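Local coordinates for protein monothiol glutaredoxin-S14, chloroplastic (Arabidopsis thaliana, PDB 3IPZ) that binds a [2Fe-2S] cluster shared between two subunits and may donate such clusters to client proteins in the chloroplast, at residues V20-K25 and N37-I42; E82-C87 and L91-T96. All coordinates share one frame; numbering follows the deposited sequence.

Contact 1. Residues V20-K25 and N37-I42; sequences VVLFMK and NTVVQI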
ATOM      1  N   VAL A  20      -4.083  -3.954   6.358  1.00 29.09           N
ATOM      2  CA  VAL A  20      -3.855  -2.859   5.425  1.00 25.52           C
ATOM      3  C   VAL A  20      -2.403  -2.377   5.517  1.00 35.24           C
ATOM      4  O   VAL A  20      -1.961  -1.908   6.564  1.00 41.47           O
ATOM      5  CB  VAL A  20      -4.800  -1.672   5.719  1.00 33.87           C
ATOM      6  CG1 VAL A  20      -4.587  -0.558   4.682  1.00 22.97           C
ATOM      7  CG2 VAL A  20      -6.259  -2.148   5.706  1.00 31.64           C
ATOM      8  N   VAL A  21      -1.674  -2.499   4.410  1.00 26.38           N
ATOM      9  CA  VAL A  21      -0.271  -2.087   4.338  1.00 26.87           C
ATOM     10  C   VAL A  21      -0.075  -1.065   3.214  1.00 30.72           C
ATOM     11  O   VAL A  21      -0.400  -1.318   2.050  1.00 25.37           O
ATOM     12  CB  VAL A  21       0.649  -3.310   4.077  1.00 29.65           C
ATOM     13  CG1 VAL A  21       2.094  -2.861   3.884  1.00 31.54           C
ATOM     14  CG2 VAL A  21       0.546  -4.290   5.234  1.00 35.12           C
ATOM     15  N   LEU A  22       0.470   0.090   3.570  1.00 31.28           N
ATOM     16  CA  LEU A  22       0.703   1.160   2.612  1.00 31.99           C
ATOM     17  C   LEU A  22       2.185   1.387   2.331  1.00 34.96           C
ATOM     18  O   LEU A  22       2.958   1.651   3.240  1.00 33.00           O
ATOM     19  CB  LEU A  22       0.119   2.452   3.165  1.00 27.76           C
ATOM     20  CG  LEU A  22      -0.241   3.637   2.285  1.00 38.83           C
ATOM     21  CD1 LEU A  22       0.246   4.881   2.993  1.00 29.85           C
ATOM     22  CD2 LEU A  22       0.344   3.512   0.904  1.00 32.44           C
ATOM     23  N   PHE A  23       2.586   1.288   1.072  1.00 40.04           N
ATOM     24  CA  PHE A  23       3.974   1.559   0.721  1.00 36.65           C
ATOM     25  C   PHE A  23       3.968   2.990   0.204  1.00 34.09           C
ATOM     26  O   PHE A  23       3.342   3.283  -0.796  1.00 33.25           O
ATOM     27  CB  PHE A  23       4.458   0.566  -0.332  1.00 32.29           C
ATOM     28  CG  PHE A  23       4.564  -0.832   0.193  1.00 39.36           C
ATOM     29  CD1 PHE A  23       3.590  -1.784  -0.109  1.00 33.89           C
ATOM     30  CD2 PHE A  23       5.612  -1.186   1.042  1.00 31.60           C
ATOM     31  CE1 PHE A  23       3.651  -3.066   0.425  1.00 36.64           C
ATOM     32  CE2 PHE A  23       5.691  -2.471   1.587  1.00 37.37           C
ATOM     33  CZ  PHE A  23       4.706  -3.415   1.279  1.00 44.72           C
ATOM     34  N   MET A  24       4.661   3.878   0.910  1.00 34.86           N
ATOM     35  CA  MET A  24       4.668   5.292   0.559  1.00 37.36           C
ATOM     36  C   MET A  24       6.033   5.962   0.534  1.00 39.50           C
ATOM     37  O   MET A  24       7.065   5.351   0.827  1.00 44.85           O
ATOM     38  CB  MET A  24       3.798   6.052   1.561  1.00 34.93           C
ATOM     39  CG  MET A  24       4.329   5.969   2.980  1.00 33.62           C
ATOM     40  SD  MET A  24       3.254   6.709   4.242  1.00 36.26           S
ATOM     41  CE  MET A  24       3.289   8.450   3.726  1.00 25.40           C
ATOM     42  N   LYS A  25       6.018   7.238   0.164  1.00 38.28           N
ATOM     43  CA  LYS A  25       7.220   8.050   0.135  1.00 37.05           C
ATOM     44  C   LYS A  25       7.132   8.830   1.437  1.00 40.11           C
ATOM     45  O   LYS A  25       6.307   9.740   1.584  1.00 37.64           O
ATOM     46  CB  LYS A  25       7.202   8.982  -1.075  1.00 34.82           C
ATOM     47  CG  LYS A  25       7.332   8.223  -2.386  1.00 35.32           C
ATOM     48  CD  LYS A  25       7.445   9.140  -3.571  1.00 39.50           C
ATOM     49  CE  LYS A  25       7.694   8.335  -4.830  1.00 33.84           C
ATOM     50  NZ  LYS A  25       7.733   9.211  -6.042  1.00 36.82           N
ATOM     51  N   ASN A  37       0.507  11.500   0.593  1.00 33.79           N
ATOM     52  CA  ASN A  37      -0.299  12.169   1.605  1.00 30.31           C
ATOM     53  C   ASN A  37      -1.803  11.934   1.423  1.00 42.38           C
ATOM     54  O   ASN A  37      -2.528  11.708   2.394  1.00 38.97           O
ATOM     55  CB  ASN A  37      -0.021  13.670   1.600  1.00 33.68           C
ATOM     56  CG  ASN A  37      -0.870  14.410   2.622  1.00 52.21           C
ATOM     57  OD1 ASN A  37      -0.759  14.174   3.831  1.00 39.49           O
ATOM     58  ND2 ASN A  37      -1.737  15.297   2.140  1.00 36.90           N
ATOM     59  N   THR A  38      -2.266  11.991   0.179  1.00 37.66           N
ATOM     60  CA  THR A  38      -3.679  11.782  -0.108  1.00 42.05           C
ATOM     61  C   THR A  38      -4.159  10.425   0.411  1.00 42.49           C
ATOM     62  O   THR A  38      -5.201  10.338   1.058  1.00 43.25           O
ATOM     63  CB  THR A  38      -3.964  11.849  -1.625  1.00 48.66           C
ATOM     64  OG1 THR A  38      -3.535  13.114  -2.142  1.00 34.92           O
ATOM     65  CG2 THR A  38      -5.458  11.679  -1.889  1.00 36.26           C
ATOM     66  N   VAL A  39      -3.405   9.366   0.132  1.00 38.28           N
ATOM     67  CA  VAL A  39      -3.811   8.042   0.587  1.00 40.05           C
ATOM     68  C   VAL A  39      -3.833   7.968   2.119  1.00 43.60           C
ATOM     69  O   VAL A  39      -4.781   7.433   2.700  1.00 42.94           O
ATOM     70  CB  VAL A  39      -2.900   6.932  -0.013  1.00 34.39           C
ATOM     71  CG1 VAL A  39      -3.322   5.568   0.493  1.00 24.92           C
ATOM     72  CG2 VAL A  39      -3.004   6.946  -1.535  1.00 24.92           C
ATOM     73  N   VAL A  40      -2.811   8.512   2.777  1.00 39.54           N
ATOM     74  CA  VAL A  40      -2.782   8.501   4.233  1.00 39.65           C
ATOM     75  C   VAL A  40      -4.037   9.198   4.767  1.00 43.44           C
ATOM     76  O   VAL A  40      -4.738   8.666   5.645  1.00 36.82           O
ATOM     77  CB  VAL A  40      -1.526   9.228   4.802  1.00 48.51           C
ATOM     78  CG1 VAL A  40      -1.718   9.517   6.289  1.00 38.27           C
ATOM     79  CG2 VAL A  40      -0.275   8.364   4.607  1.00 33.15           C
ATOM     80  N   GLN A  41      -4.327  10.386   4.241  1.00 39.30           N
ATOM     81  CA  GLN A  41      -5.512  11.115   4.693  1.00 43.87           C
ATOM     82  C   GLN A  41      -6.785  10.306   4.443  1.00 44.62           C
ATOM     83  O   GLN A  41      -7.699  10.308   5.269  1.00 46.23           O
ATOM     84  CB  GLN A  41      -5.606  12.486   4.013  1.00 43.63           C
ATOM     85  CG  GLN A  41      -4.446  13.436   4.342  1.00 42.75           C
ATOM     86  CD  GLN A  41      -4.051  13.411   5.822  1.00 60.45           C
ATOM     87  OE1 GLN A  41      -4.881  13.633   6.708  1.00 66.04           O
ATOM     88  NE2 GLN A  41      -2.772  13.145   6.090  1.00 57.50           N
ATOM     89  N   ILE A  42      -6.845   9.613   3.308  1.00 41.34           N
ATOM     90  CA  ILE A  42      -8.005   8.782   3.003  1.00 35.35           C
ATOM     91  C   ILE A  42      -8.124   7.761   4.136  1.00 38.42           C
ATOM     92  O   ILE A  42      -9.182   7.617   4.750  1.00 42.83           O
ATOM     93  CB  ILE A  42      -7.840   7.968   1.678  1.00 36.35           C
ATOM     94  CG1 ILE A  42      -7.705   8.887   0.475  1.00 29.90           C
ATOM     95  CG2 ILE A  42      -9.025   7.061   1.474  1.00 29.16           C
ATOM     96  CD1 ILE A  42      -8.855   9.900   0.208  1.00 62.17           C
TER

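Contact 2. Residues E82-C87 and L91-T96; sequences EFFGGC and LEAFKT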
ATOM      1  N   GLU A  82      -3.560  -8.409  -0.825  1.00 38.38           N
ATOM      2  CA  GLU A  82      -3.683  -8.292  -2.279  1.00 37.97           C
ATOM      3  C   GLU A  82      -3.472  -6.843  -2.661  1.00 36.80           C
ATOM      4  O   GLU A  82      -3.951  -5.947  -1.970  1.00 35.38           O
ATOM      5  CB  GLU A  82      -5.067  -8.743  -2.756  1.00 38.35           C
ATOM      6  CG  GLU A  82      -5.389 -10.202  -2.439  1.00 54.11           C
ATOM      7  CD  GLU A  82      -4.507 -11.183  -3.207  1.00 62.70           C
ATOM      8  OE1 GLU A  82      -4.477 -12.380  -2.833  1.00 65.42           O
ATOM      9  OE2 GLU A  82      -3.852 -10.761  -4.187  1.00 61.56           O
ATOM     10  N   PHE A  83      -2.744  -6.609  -3.750  1.00 34.65           N
ATOM     11  CA  PHE A  83      -2.488  -5.251  -4.204  1.00 28.52           C
ATOM     12  C   PHE A  83      -3.815  -4.599  -4.620  1.00 30.94           C
ATOM     13  O   PHE A  83      -4.519  -5.098  -5.498  1.00 31.85           O
ATOM     14  CB  PHE A  83      -1.506  -5.270  -5.377  1.00 30.11           C
ATOM     15  CG  PHE A  83      -1.313  -3.936  -6.028  1.00 37.03           C
ATOM     16  CD1 PHE A  83      -0.838  -2.852  -5.297  1.00 30.51           C
ATOM     17  CD2 PHE A  83      -1.633  -3.753  -7.372  1.00 30.62           C
ATOM     18  CE1 PHE A  83      -0.687  -1.585  -5.899  1.00 30.03           C
ATOM     19  CE2 PHE A  83      -1.487  -2.498  -7.979  1.00 33.24           C
ATOM     20  CZ  PHE A  83      -1.011  -1.412  -7.234  1.00 36.59           C
ATOM     21  N   PHE A  84      -4.157  -3.485  -3.981  1.00 31.54           N
ATOM     22  CA  PHE A  84      -5.398  -2.797  -4.302  1.00 35.19           C
ATOM     23  C   PHE A  84      -5.206  -1.767  -5.408  1.00 35.46           C
ATOM     24  O   PHE A  84      -5.996  -1.711  -6.339  1.00 40.65           O
ATOM     25  CB  PHE A  84      -5.975  -2.112  -3.064  1.00 35.19           C
ATOM     26  CG  PHE A  84      -7.343  -1.558  -3.280  1.00 30.83           C
ATOM     27  CD1 PHE A  84      -8.450  -2.411  -3.326  1.00 30.06           C
ATOM     28  CD2 PHE A  84      -7.527  -0.194  -3.491  1.00 26.73           C
ATOM     29  CE1 PHE A  84      -9.716  -1.919  -3.582  1.00 24.60           C
ATOM     30  CE2 PHE A  84      -8.797   0.315  -3.750  1.00 32.28           C
ATOM     31  CZ  PHE A  84      -9.894  -0.546  -3.797  1.00 38.06           C
ATOM     32  N   GLY A  85      -4.164  -0.946  -5.309  1.00 32.39           N
ATOM     33  CA  GLY A  85      -3.931   0.037  -6.353  1.00 30.38           C
ATOM     34  C   GLY A  85      -3.053   1.195  -5.938  1.00 40.91           C
ATOM     35  O   GLY A  85      -2.645   1.285  -4.772  1.00 29.57           O
ATOM     36  N   GLY A  86      -2.745   2.069  -6.898  1.00 32.20           N
ATOM     37  CA  GLY A  86      -1.930   3.233  -6.604  1.00 24.40           C
ATOM     38  C   GLY A  86      -2.838   4.375  -6.182  1.00 35.85           C
ATOM     39  O   GLY A  86      -3.991   4.152  -5.810  1.00 35.89           O
ATOM     40  N   CYS A  87      -2.334   5.603  -6.264  1.00 36.46           N
ATOM     41  CA  CYS A  87      -3.114   6.772  -5.875  1.00 39.09           C
ATOM     42  C   CYS A  87      -4.476   6.936  -6.574  1.00 47.38           C
ATOM     43  O   CYS A  87      -5.514   6.970  -5.901  1.00 44.75           O
ATOM     44  CB  CYS A  87      -2.288   8.048  -6.079  1.00 46.33           C
ATOM     45  SG  CYS A  87      -2.995   9.501  -5.229  1.00 47.58           S
ATOM     46  N   LEU A  91      -8.109   6.658  -4.717  1.00 36.20           N
ATOM     47  CA  LEU A  91      -8.930   7.851  -4.575  1.00 34.89           C
ATOM     48  C   LEU A  91     -10.324   7.573  -5.124  1.00 39.53           C
ATOM     49  O   LEU A  91     -11.332   7.917  -4.506  1.00 48.62           O
ATOM     50  CB  LEU A  91      -8.304   9.013  -5.345  1.00 38.68           C
ATOM     51  CG  LEU A  91      -8.494  10.438  -4.809  1.00 46.86           C
ATOM     52  CD1 LEU A  91      -8.535  11.383  -5.998  1.00 46.05           C
ATOM     53  CD2 LEU A  91      -9.782  10.576  -4.009  1.00 51.37           C
ATOM     54  N   GLU A  92     -10.374   6.941  -6.292  1.00 35.54           N
ATOM     55  CA  GLU A  92     -11.643   6.623  -6.929  1.00 38.86           C
ATOM     56  C   GLU A  92     -12.467   5.636  -6.102  1.00 39.09           C
ATOM     57  O   GLU A  92     -13.664   5.829  -5.911  1.00 39.96           O
ATOM     58  CB  GLU A  92     -11.387   6.053  -8.327  1.00 38.54           C
ATOM     59  CG  GLU A  92     -12.632   5.614  -9.087  1.00 41.85           C
ATOM     60  CD  GLU A  92     -13.545   6.766  -9.474  1.00 45.53           C
ATOM     61  OE1 GLU A  92     -13.106   7.936  -9.419  1.00 47.99           O
ATOM     62  OE2 GLU A  92     -14.703   6.487  -9.853  1.00 59.19           O
ATOM     63  N   ALA A  93     -11.828   4.578  -5.619  1.00 33.21           N
ATOM     64  CA  ALA A  93     -12.521   3.579  -4.824  1.00 27.71           C
ATOM     65  C   ALA A  93     -13.005   4.218  -3.531  1.00 38.20           C
ATOM     66  O   ALA A  93     -13.918   3.714  -2.877  1.00 34.08           O
ATOM     67  CB  ALA A  93     -11.602   2.418  -4.522  1.00 29.42           C
ATOM     68  N   PHE A  94     -12.375   5.329  -3.159  1.00 38.50           N
ATOM     69  CA  PHE A  94     -12.768   6.048  -1.958  1.00 39.05           C
ATOM     70  C   PHE A  94     -14.078   6.795  -2.231  1.00 46.97           C
ATOM     71  O   PHE A  94     -15.038   6.674  -1.474  1.00 45.13           O
ATOM     72  CB  PHE A  94     -11.683   7.041  -1.553  1.00 39.59           C
ATOM     73  CG  PHE A  94     -12.084   7.934  -0.420  1.00 37.97           C
ATOM     74  CD1 PHE A  94     -12.444   7.396   0.810  1.00 36.07           C
ATOM     75  CD2 PHE A  94     -12.104   9.314  -0.581  1.00 41.04           C
ATOM     76  CE1 PHE A  94     -12.819   8.225   1.870  1.00 43.62           C
ATOM     77  CE2 PHE A  94     -12.480  10.155   0.474  1.00 51.13           C
ATOM     78  CZ  PHE A  94     -12.836   9.608   1.700  1.00 45.20           C
ATOM     79  N   LYS A  95     -14.101   7.568  -3.315  1.00 41.81           N
ATOM     80  CA  LYS A  95     -15.289   8.323  -3.715  1.00 45.12           C
ATOM     81  C   LYS A  95     -16.454   7.374  -3.974  1.00 44.28           C
ATOM     82  O   LYS A  95     -17.610   7.662  -3.674  1.00 48.48           O
ATOM     83  CB  LYS A  95     -15.020   9.096  -5.005  1.00 39.62           C
ATOM     84  CG  LYS A  95     -13.934  10.150  -4.917  1.00 50.99           C
ATOM     85  CD  LYS A  95     -13.729  10.791  -6.286  1.00 52.59           C
ATOM     86  CE  LYS A  95     -12.584  11.796  -6.289  1.00 65.70           C
ATOM     87  NZ  LYS A  95     -12.264  12.239  -7.681  1.00 66.30           N
ATOM     88  N   THR A  96     -16.118   6.227  -4.530  1.00 42.19           N
ATOM     89  CA  THR A  96     -17.075   5.205  -4.892  1.00 38.20           C
ATOM     90  C   THR A  96     -17.631   4.375  -3.736  1.00 49.74           C
ATOM     91  O   THR A  96     -18.765   3.885  -3.805  1.00 50.72           O
ATOM     92  CB  THR A  96     -16.405   4.299  -5.928  1.00 43.92           C
ATOM     93  OG1 THR A  96     -16.987   4.543  -7.212  1.00 49.75           O
ATOM     94  CG2 THR A  96     -16.499   2.855  -5.547  1.00 30.62           C
TER

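Contact 1. Residues V20-K25 and N37-I42
The contact of Leu22 and Met24 with Val39 and Val40 is made by aliphatic groups alone, without a flat group at the interface. The ring of Phe23 leaves the strand on the face turned from the helix, and the side-chain amides of Asn37 and Gln41 pair along the helix, Gln41 NE2 reaching Asn37 OD1 at 3.2 Å from above the carbonyl plane. At the centre, one methyl, Val40 CG2, serves two partners. Met24 CE lies 3.7 Å from Val40 CG2, and Leu22 CD1 lies 3.9 Å from the same atom, both side chains crossing Val40 at about a right angle. The Met24 chain leaves between its backbone N and carbonyl carbon (chi1 63°), then bends at its last torsion, bringing the terminal methyl onto the valine. Beside this, Leu22 CG faces Val39 CG1 at 4.1 Å. Short, apolar valines suit a helix face packed this close; with the longer Leu22 and Met24 they fill the gap between the axes of strand 20-24 and helix segment 37-42, 9.8 Å at closest approach. These run nearly antiparallel, at 159°. Strand 20-24 and helix 34-45 open a beta-alpha-beta unit completed by strand 51-54. Helix 5-15 packs on Phe23 across the sheet.

Contact 2. Residues E82-C87 and L91-T96
Phe84 meets Ala93 edge-on: the methyl CB of Ala93 sits in the plane of the ring, 3.5 Å from Phe84 CZ and 3.6 Å from Phe84 CE2. The phenyl reaches this far because its CG stands anti to the backbone N (chi1 -172°), extending the ring from the strand toward the helix. The small alanine lets the ring rim come close to the helix backbone. The second junction is made by the backbone: Leu91 N donates to Cys87 O at 2.9 Å, an ordinary i to i+4 bond in the first turn of helix 87-96. Leu91 CB also lies 3.5 Å from Cys87 O. Gly85 adopts backbone angles at which a CB would collide with the preceding carbonyl O, so glycine suits the spot. Gly86 follows as the N-cap residue, and its carbonyl O is hydrogen-bonded to Thr90 OG1. Phe84 and Gly85 both face Leu77, forming a classic beta bulge at the edge of the sheet. Helix 98-108 packs on both Phe84 and Ala93, while Cys87, which by similarity helps to bind glutathione, rests on Phe35 of helix 34-45 and on Pro75.

Overall arrangement
The two contacts follow one another along the chain, contact 1 closing before contact 2 opens, and their centres lie 11 Å apart within one glutaredoxin domain of thioredoxin fold. Both involve the same four-stranded mixed sheet, contact 1 through inner strand 20-24 and contact 2 through edge strand 82-85, with strand 76-79 between them. Their helices, 34-45 and 87-96, touch directly where Ile42 CD1 packs at 3.4 Å from Phe94 CD2. Pro75 ties them further, being touched by Leu22, Val39 and Cys87. Helix 34-45 starts just after Cys33, an inferred cluster ligand, and helix 87-96 at Cys87, so both helices begin at or next to residues of these probable binding sites.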